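Local coordinates for CBS domain-containing protein CBSX1, chloroplastic (Arabidopsis thaliana, PDB 4GQV) that probably binds and regulates chloroplast thioredoxins through its pair of CBS domains, at residues N150-R153 against A154-I158; G52-D56 against Y57-A61. All coordinates share one frame; numbering follows the deposited sequence.

Contact 1 (N150-R153 against A154-I158)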
# COMPACT_ATOMS: atom_id res chain seq x y z
N ASN A 150 6.34 -3.32 -8.97
CA ASN A 150 7.38 -3.22 -9.98
C ASN A 150 7.65 -4.57 -10.66
O ASN A 150 7.81 -4.65 -11.89
CB ASN A 150 8.66 -2.68 -9.35
CG ASN A 150 8.51 -1.23 -8.90
OD1 ASN A 150 7.67 -0.51 -9.41
ND2 ASN A 150 9.34 -0.81 -7.95
N VAL A 151 7.67 -5.64 -9.87
CA VAL A 151 7.85 -6.98 -10.41
C VAL A 151 6.69 -7.34 -11.34
O VAL A 151 6.91 -7.90 -12.42
CB VAL A 151 7.97 -8.05 -9.31
CG1 VAL A 151 7.89 -9.45 -9.91
CG2 VAL A 151 9.28 -7.87 -8.53
N VAL A 152 5.47 -7.02 -10.91
CA VAL A 152 4.27 -7.28 -11.71
C VAL A 152 4.34 -6.55 -13.05
O VAL A 152 4.14 -7.15 -14.10
CB VAL A 152 2.97 -6.87 -10.95
CG1 VAL A 152 1.84 -6.66 -11.92
CG2 VAL A 152 2.60 -7.94 -9.93
N ARG A 153 4.65 -5.25 -12.98
CA ARG A 153 4.82 -4.41 -14.15
C ARG A 153 5.83 -5.03 -15.10
O ARG A 153 5.58 -5.12 -16.29
CB ARG A 153 5.27 -3.00 -13.74
CG ARG A 153 5.42 -2.05 -14.91
CD ARG A 153 5.40 -0.58 -14.51
NE ARG A 153 6.67 -0.10 -13.97
CZ ARG A 153 7.72 0.24 -14.71
NH1 ARG A 153 7.66 0.15 -16.03
NH2 ARG A 153 8.83 0.67 -14.13
N ALA A 154 6.94 -5.49 -14.54
CA ALA A 154 7.97 -6.19 -15.31
C ALA A 154 7.44 -7.43 -16.02
O ALA A 154 7.73 -7.67 -17.19
CB ALA A 154 9.12 -6.57 -14.39
N ALA A 155 6.67 -8.23 -15.29
CA ALA A 155 6.08 -9.43 -15.84
C ALA A 155 5.18 -9.07 -17.02
O ALA A 155 5.18 -9.75 -18.05
CB ALA A 155 5.29 -10.17 -14.77
N LEU A 156 4.43 -7.99 -16.86
CA LEU A 156 3.45 -7.58 -17.86
C LEU A 156 4.09 -7.01 -19.11
O LEU A 156 3.65 -7.27 -20.22
CB LEU A 156 2.48 -6.56 -17.26
CG LEU A 156 1.64 -7.06 -16.09
CD1 LEU A 156 0.42 -6.17 -15.94
CD2 LEU A 156 1.24 -8.52 -16.28
N GLN A 157 5.14 -6.22 -18.92
CA GLN A 157 5.82 -5.56 -20.04
C GLN A 157 6.74 -6.51 -20.79
O GLN A 157 7.59 -6.07 -21.56
CB GLN A 157 6.60 -4.35 -19.53
CG GLN A 157 5.73 -3.30 -18.86
CD GLN A 157 6.49 -2.04 -18.58
OE1 GLN A 157 6.01 -1.15 -17.88
NE2 GLN A 157 7.69 -1.94 -19.14
N ILE A 158 6.54 -7.80 -20.57
CA ILE A 158 7.28 -8.85 -21.25
C ILE A 158 6.83 -8.95 -22.70
O ILE A 158 7.41 -9.69 -23.51
CB ILE A 158 7.03 -10.21 -20.57
CG1 ILE A 158 8.26 -11.13 -20.72
CG2 ILE A 158 5.75 -10.86 -21.10
CD1 ILE A 158 9.51 -10.57 -20.06

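Contact 2 (G52-D56 against Y57-A61)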
# COMPACT_ATOMS: atom_id res chain seq x y z
N GLY A 52 17.41 1.97 8.01
CA GLY A 52 16.20 1.33 8.46
C GLY A 52 15.00 1.45 7.56
O GLY A 52 15.08 2.00 6.47
N LEU A 53 13.89 0.89 8.02
CA LEU A 53 12.63 0.96 7.32
C LEU A 53 11.58 1.35 8.33
O LEU A 53 11.71 1.03 9.52
CB LEU A 53 12.27 -0.40 6.73
CG LEU A 53 12.96 -0.77 5.42
CD1 LEU A 53 12.49 -2.12 4.93
CD2 LEU A 53 12.67 0.29 4.39
N VAL A 54 10.55 2.05 7.88
CA VAL A 54 9.54 2.48 8.81
C VAL A 54 8.18 2.48 8.16
O VAL A 54 8.05 2.79 6.98
CB VAL A 54 9.88 3.84 9.46
CG1 VAL A 54 9.45 5.00 8.57
CG2 VAL A 54 9.21 3.94 10.82
N SER A 55 7.16 2.09 8.92
CA SER A 55 5.81 1.96 8.37
C SER A 55 4.76 2.65 9.26
O SER A 55 5.02 2.95 10.42
CB SER A 55 5.45 0.49 8.18
OG SER A 55 5.52 -0.18 9.43
N ASP A 56 3.57 2.85 8.70
CA ASP A 56 2.45 3.43 9.44
C ASP A 56 2.17 2.71 10.78
O ASP A 56 1.98 3.35 11.80
CB ASP A 56 1.20 3.49 8.57
CG ASP A 56 0.73 2.12 8.11
OD1 ASP A 56 1.30 1.08 8.53
OD2 ASP A 56 -0.26 2.08 7.33
N TYR A 57 2.21 1.38 10.76
CA TYR A 57 2.09 0.57 11.98
C TYR A 57 3.12 0.97 13.04
O TYR A 57 2.81 1.00 14.24
CB TYR A 57 2.20 -0.92 11.64
CG TYR A 57 2.27 -1.86 12.83
CD1 TYR A 57 1.11 -2.43 13.36
CD2 TYR A 57 3.49 -2.20 13.42
CE1 TYR A 57 1.16 -3.30 14.45
CE2 TYR A 57 3.55 -3.07 14.51
CZ TYR A 57 2.39 -3.62 15.02
OH TYR A 57 2.45 -4.48 16.09
N ASP A 58 4.34 1.26 12.60
CA ASP A 58 5.40 1.68 13.51
C ASP A 58 5.15 3.10 14.00
O ASP A 58 5.30 3.39 15.18
CB ASP A 58 6.75 1.62 12.81
CG ASP A 58 7.11 0.22 12.39
OD1 ASP A 58 7.53 -0.56 13.26
OD2 ASP A 58 6.97 -0.09 11.19
N LEU A 59 4.75 3.96 13.07
CA LEU A 59 4.48 5.36 13.38
C LEU A 59 3.38 5.52 14.42
O LEU A 59 3.53 6.29 15.37
CB LEU A 59 4.11 6.13 12.11
CG LEU A 59 5.25 6.86 11.40
CD1 LEU A 59 6.60 6.28 11.79
CD2 LEU A 59 5.06 6.82 9.89
N LEU A 60 2.28 4.80 14.25
CA LEU A 60 1.18 4.94 15.15
C LEU A 60 1.23 4.01 16.36
O LEU A 60 0.21 3.67 16.91
CB LEU A 60 -0.10 4.77 14.38
CG LEU A 60 -0.24 5.73 13.22
CD1 LEU A 60 -0.87 5.01 12.06
CD2 LEU A 60 -1.12 6.89 13.62
N ALA A 61 2.42 3.54 16.71
CA ALA A 61 2.61 2.59 17.79
C ALA A 61 1.47 1.61 17.97
O ALA A 61 0.82 1.61 18.98
CB ALA A 61 2.88 3.27 19.10

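Contact 1 (N150-R153 against A154-I158)
The closing turns of helix 148-156, in the second CBS domain of the chain, bring R153 beside Q157, one turn further on. R153 CG stands anti to its own N (chi1 -178°), and a bend at chi3 (80°) turns NH1 toward the next turn of the helix, where Q157 lies. Its NH1 donates to Q157 OE1 at 2.8 Å. The acceptor lies near the guanidinium plane at its edge, but the donor sits 35° above the plane of the amide, missing the lone pairs. Beneath this bridge Q157 N reaches R153 O at 2.9 Å, the last of four successive i to i+4 bonds across these turns. Q157 itself then leaves the helix, a place where a flexible polar residue fits well. On another flank V152 CG1 lies beside L156 CG at 4.2 Å, and these branched apolar chains pack on V34 and L30 of the second subunit, respectively. V151 and the small A154 face helix 118-127 instead. An alanine in place of R153 would probably leave Q157 OE1 without this donor and its amide freer to turn. Because a cation here meets a neutral amide, the bridge ties the helix end without cancelling the arginine's charge.

Contact 2 (G52-D56 against Y57-A61)
V54 and L59 form the close-packed side of this strand-to-helix junction, crossing at about a right angle with V54 CG2 3.6 Å from L59 CD1. A V54 chi1 of 83° puts CG1 between the backbone N and carbonyl carbon, which turns CG2 towards the helix. Branched apolar chains suit this buried face: V54 also touches F41 and V43 of the neighbouring strand 40-44, and L59 touches A29 and L33 of helix 26-36. In the CBS fold strand 50-55 passes directly into helix 56-59, with S55 as N-cap. S55 O accepts L59 N at 2.8 Å, and D56 O accepts L60 N at 2.9 Å. The D58 carboxylate bends back to the start of the helix, where OD2 makes a weak bond with S55 N (3.2 Å), although the position of that oxygen is doubtful. D56 is buried with its carboxylate paired to R131 of the second subunit, which would probably favour its charged form. The opposite character belongs to Y57, whose exposed ring extends beyond the strand and rests against L62 and D63. There the short helix finishes in a Schellman motif: A61 donates its N to D58 O at 3.3 Å, while L62 N turns back to Y57 O.

Contact 2 comes first along the chain, in the first CBS domain, and contact 1 near its end, in the second. They lie on opposite sides of the chain's centre, with their own centres 28 Å apart and nearest atoms about 13 Å apart, so they do not touch within one subunit. Each involves the helix that follows the strand pair of its domain: helix 56-59 after strands 40-44 and 50-55, helix 148-156 after strands 134-136 and 142-145. The dimer brings them together, since L60 of contact 2 packs on V152 of the second subunit, a residue of contact 1 there. The paired domains thus meet across the subunit interface through these helices.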